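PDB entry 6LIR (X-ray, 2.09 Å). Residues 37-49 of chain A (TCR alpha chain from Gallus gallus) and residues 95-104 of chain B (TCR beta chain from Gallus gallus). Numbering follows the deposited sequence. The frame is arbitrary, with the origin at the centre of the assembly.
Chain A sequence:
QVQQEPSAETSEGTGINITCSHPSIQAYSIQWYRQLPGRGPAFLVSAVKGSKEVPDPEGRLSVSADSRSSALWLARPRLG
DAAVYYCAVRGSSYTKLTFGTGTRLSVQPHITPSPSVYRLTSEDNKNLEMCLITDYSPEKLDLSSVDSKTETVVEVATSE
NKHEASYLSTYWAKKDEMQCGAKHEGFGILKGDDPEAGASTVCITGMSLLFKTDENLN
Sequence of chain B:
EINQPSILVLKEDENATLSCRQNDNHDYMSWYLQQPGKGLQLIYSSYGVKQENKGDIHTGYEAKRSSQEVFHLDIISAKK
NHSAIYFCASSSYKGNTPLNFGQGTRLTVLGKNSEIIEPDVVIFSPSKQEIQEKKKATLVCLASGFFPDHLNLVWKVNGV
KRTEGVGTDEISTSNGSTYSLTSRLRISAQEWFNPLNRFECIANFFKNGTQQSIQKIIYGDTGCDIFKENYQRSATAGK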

# COMPACT_ATOMS: atom_id res chain seq x y z
N PRO A 37 -1.58 1.22 -3.67
CA PRO A 37 -0.76 1.35 -2.47
C PRO A 37 -0.44 2.81 -2.16
O PRO A 37 -0.09 3.59 -3.05
N GLY A 38 -0.62 3.17 -0.89
CA GLY A 38 -0.43 4.52 -0.40
C GLY A 38 -1.46 5.50 -0.91
O GLY A 38 -1.15 6.68 -1.09
N ARG A 39 -2.70 5.05 -1.09
CA ARG A 39 -3.78 5.88 -1.60
C ARG A 39 -5.10 5.31 -1.09
O ARG A 39 -5.16 4.20 -0.57
N GLY A 40 -6.15 6.11 -1.22
CA GLY A 40 -7.47 5.66 -0.85
C GLY A 40 -8.23 5.21 -2.08
O GLY A 40 -7.82 5.48 -3.21
N PRO A 41 -9.33 4.49 -1.88
CA PRO A 41 -10.13 4.01 -3.01
C PRO A 41 -10.42 5.11 -4.02
O PRO A 41 -10.76 6.24 -3.65
N ALA A 42 -10.26 4.80 -5.30
CA ALA A 42 -10.49 5.76 -6.37
C ALA A 42 -11.54 5.22 -7.33
O ALA A 42 -11.48 4.05 -7.74
N PHE A 43 -12.45 6.10 -7.73
CA PHE A 43 -13.58 5.74 -8.58
C PHE A 43 -13.11 5.30 -9.96
O PHE A 43 -12.22 5.93 -10.56
N LEU A 44 -13.68 4.21 -10.46
CA LEU A 44 -13.37 3.71 -11.80
C LEU A 44 -14.53 3.82 -12.77
O LEU A 44 -14.38 4.40 -13.85
N VAL A 45 -15.70 3.29 -12.41
CA VAL A 45 -16.84 3.27 -13.32
C VAL A 45 -18.10 3.03 -12.51
O VAL A 45 -18.06 2.47 -11.41
N SER A 46 -19.24 3.45 -13.06
CA SER A 46 -20.54 3.21 -12.45
C SER A 46 -21.54 2.88 -13.54
O SER A 46 -21.52 3.48 -14.62
N ALA A 47 -22.43 1.93 -13.25
CA ALA A 47 -23.46 1.55 -14.20
C ALA A 47 -24.71 1.10 -13.46
O ALA A 47 -24.66 0.70 -12.29
N VAL A 48 -25.85 1.18 -14.15
CA VAL A 48 -27.10 0.67 -13.63
C VAL A 48 -27.51 -0.64 -14.29
O VAL A 48 -28.24 -1.43 -13.68
N LYS A 49 -27.09 -0.90 -15.53
CA LYS A 49 -27.41 -2.14 -16.22
C LYS A 49 -26.46 -2.32 -17.40
O LYS A 49 -25.71 -1.41 -17.76
N GLY B 95 -26.24 9.30 -3.49
CA GLY B 95 -26.97 8.67 -4.56
C GLY B 95 -26.25 8.68 -5.89
O GLY B 95 -26.23 9.69 -6.60
N ASN B 96 -25.68 7.52 -6.21
CA ASN B 96 -25.02 7.22 -7.49
C ASN B 96 -24.18 8.39 -8.00
O ASN B 96 -24.36 8.90 -9.11
N THR B 97 -23.24 8.81 -7.15
CA THR B 97 -22.32 9.89 -7.43
C THR B 97 -21.00 9.40 -6.85
O THR B 97 -20.98 8.91 -5.71
N PRO B 98 -19.90 9.50 -7.58
CA PRO B 98 -18.64 8.95 -7.09
C PRO B 98 -18.23 9.57 -5.76
O PRO B 98 -18.42 10.77 -5.53
N LEU B 99 -17.66 8.74 -4.90
CA LEU B 99 -17.08 9.21 -3.65
C LEU B 99 -15.61 9.54 -3.88
O LEU B 99 -14.91 8.83 -4.61
N ASN B 100 -15.16 10.62 -3.26
CA ASN B 100 -13.75 10.99 -3.29
C ASN B 100 -13.17 10.64 -1.92
O ASN B 100 -13.67 11.12 -0.90
N PHE B 101 -12.12 9.84 -1.91
CA PHE B 101 -11.59 9.35 -0.65
C PHE B 101 -10.32 10.09 -0.30
O PHE B 101 -9.58 10.56 -1.17
N GLY B 102 -10.02 10.14 1.00
CA GLY B 102 -8.73 10.59 1.43
C GLY B 102 -7.75 9.44 1.39
O GLY B 102 -8.09 8.29 1.11
N GLN B 103 -6.50 9.76 1.70
CA GLN B 103 -5.46 8.75 1.66
C GLN B 103 -5.52 7.81 2.85
O GLN B 103 -4.86 6.76 2.83
N GLY B 104 -6.27 8.16 3.89
CA GLY B 104 -6.46 7.23 4.98
C GLY B 104 -5.60 7.48 6.20
O GLY B 104 -4.45 7.92 6.09

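The two stretches run antiparallel and meet in a small, mixed contact centred on two reciprocal proline-phenylalanine CH-pi pairs, with two bridging waters between the backbones and a single direct hydrogen bond near one end. Their end-to-end directions differ by 176°, and together they bury 507 Å², but no backbone-to-backbone N-H...O bond joins them.

The first pair places A:Pro41 on B:Phe101. The B:Phe101 CA-to-CB bond points toward chain A, and chi1 of -80° (m) with chi2 of 82° presents a ring face to the proline: A:Pro41 CB lies 3.9 Å from the centroid of the B:Phe101 ring, 15° off its normal. The closest side-chain atoms are A:Pro41 CB and B:Phe101 CD1, at 3.8 Å. The second pair exchanges the roles of the chains. A:Phe43 also points toward its partner, with chi1 at 178° (t) and chi2 at 72°, and B:Pro98, itself directed toward chain A, covers one face of that ring. B:Pro98 CB sits 3.7 Å from the centroid of the A:Phe43 ring, 19° off the normal, and 3.5 Å from A:Phe43 CG.

Two waters fill the gap between the stretches where the backbones are too far apart to bond directly. The O atom of water 1 donates to A:Pro41 O (2.7 Å) and accepts from B:Phe101 N (2.9 Å). The O atom of water 2 accepts from A:Phe43 N (3.0 Å) and donates to B:Leu99 O (2.8 Å).

At A:Gly40 the backbones close in. A:Gly40 CA lies 3.3 Å from B:Gly102 O, with an angle of 152° at the hydrogen, a CA-H...O contact. An ideal CB on A:Gly40 would fall 2.0 Å from B:Gly102 O, a clash, so the absence of a side chain permits this approach.

The direct hydrogen bond runs from A:Ser46 OG to B:Asn96 OD1, 2.9 Å long. A:Ser46 points toward chain B with chi1 at 162° (t); B:Asn96 starts sideways, but its t rotamer (-162°) brings the amide closer. A:Val48 CG1 approaches B:Asn96 ND2 at 4.0 Å. B:Asn96 is poorly ordered, so this end is less precisely defined.

At the other end, A:Arg39 starts away from chain B, yet its guanidinium returns to B:Gln103, whose m, t side chain reaches in from a sideways start. A:Arg39 NH1 and B:Gln103 OE1 are 2.8 Å apart, but OE1 lies over a face of the guanidinium, and the poor angle excludes a hydrogen bond.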

# COMPACT_ATOMS: atom_id res chain seq x y z
CB PRO A 37 0.51 0.56 -2.82
CG PRO A 37 0.05 -0.44 -3.82
CD PRO A 37 -1.02 0.25 -4.63
CB ARG A 39 -3.75 5.97 -3.14
CG ARG A 39 -2.68 6.93 -3.67
CD ARG A 39 -3.14 7.72 -4.88
NE ARG A 39 -3.95 8.88 -4.52
CZ ARG A 39 -3.47 10.05 -4.10
NH1 ARG A 39 -2.16 10.22 -3.98
NH2 ARG A 39 -4.29 11.04 -3.80
CB PRO A 41 -11.40 3.49 -2.35
CG PRO A 41 -10.96 3.09 -0.98
CD PRO A 41 -9.91 4.09 -0.59
CB ALA A 42 -9.19 6.07 -7.12
CB PHE A 43 -14.54 6.92 -8.70
CG PHE A 43 -15.71 6.67 -9.62
CD1 PHE A 43 -16.73 5.81 -9.23
CD2 PHE A 43 -15.78 7.28 -10.86
CE1 PHE A 43 -17.81 5.57 -10.08
CE2 PHE A 43 -16.85 7.04 -11.71
CZ PHE A 43 -17.86 6.19 -11.31
CB LEU A 44 -12.91 2.25 -11.73
CG LEU A 44 -11.67 1.90 -10.91
CD1 LEU A 44 -11.41 0.40 -10.98
CD2 LEU A 44 -10.46 2.68 -11.39
CB VAL A 45 -16.64 2.18 -14.41
CG1 VAL A 45 -16.67 0.79 -13.79
CG2 VAL A 45 -17.67 2.30 -15.52
CB SER A 46 -21.02 4.43 -11.66
OG SER A 46 -22.42 4.35 -11.44
CB ALA A 47 -22.99 0.43 -15.14
CB VAL A 48 -28.23 1.72 -13.76
CG1 VAL A 48 -27.84 3.01 -13.04
CG2 VAL A 48 -28.56 1.99 -15.22
CB LYS A 49 -28.87 -2.16 -16.69
CG LYS A 49 -29.17 -1.17 -17.80
CD LYS A 49 -30.58 -1.36 -18.33
CE LYS A 49 -30.71 -0.86 -19.76
NZ LYS A 49 -31.92 -1.41 -20.43
CB ASN B 96 -26.05 6.79 -8.53
CG ASN B 96 -25.41 6.07 -9.70
OD1 ASN B 96 -24.22 5.77 -9.67
ND2 ASN B 96 -26.20 5.79 -10.73
CB THR B 97 -22.74 11.22 -6.81
OG1 THR B 97 -24.17 11.33 -6.84
CG2 THR B 97 -22.14 12.40 -7.56
CB PRO B 98 -17.65 9.28 -8.21
CG PRO B 98 -18.25 10.48 -8.88
CD PRO B 98 -19.72 10.25 -8.85
CB LEU B 99 -17.21 8.16 -2.55
CG LEU B 99 -18.58 7.90 -1.93
CD1 LEU B 99 -18.54 6.64 -1.08
CD2 LEU B 99 -19.03 9.09 -1.10
CB ASN B 100 -13.58 12.49 -3.57
CG ASN B 100 -13.70 12.82 -5.04
OD1 ASN B 100 -14.49 12.21 -5.77
ND2 ASN B 100 -12.93 13.80 -5.49
CB PHE B 101 -11.28 7.85 -0.73
CG PHE B 101 -12.49 6.97 -0.59
CD1 PHE B 101 -13.32 6.73 -1.66
CD2 PHE B 101 -12.78 6.37 0.63
CE1 PHE B 101 -14.42 5.91 -1.53
CE2 PHE B 101 -13.88 5.56 0.77
CZ PHE B 101 -14.70 5.33 -0.32
CB GLN B 103 -4.09 9.42 1.51
CG GLN B 103 -3.87 9.81 0.06
CD GLN B 103 -2.74 10.79 -0.16
OE1 GLN B 103 -2.37 11.07 -1.30
NE2 GLN B 103 -2.17 11.30 0.93
O HOH W 1 -10.87 8.81 -4.35
O HOH W 2 -12.70 8.69 -6.30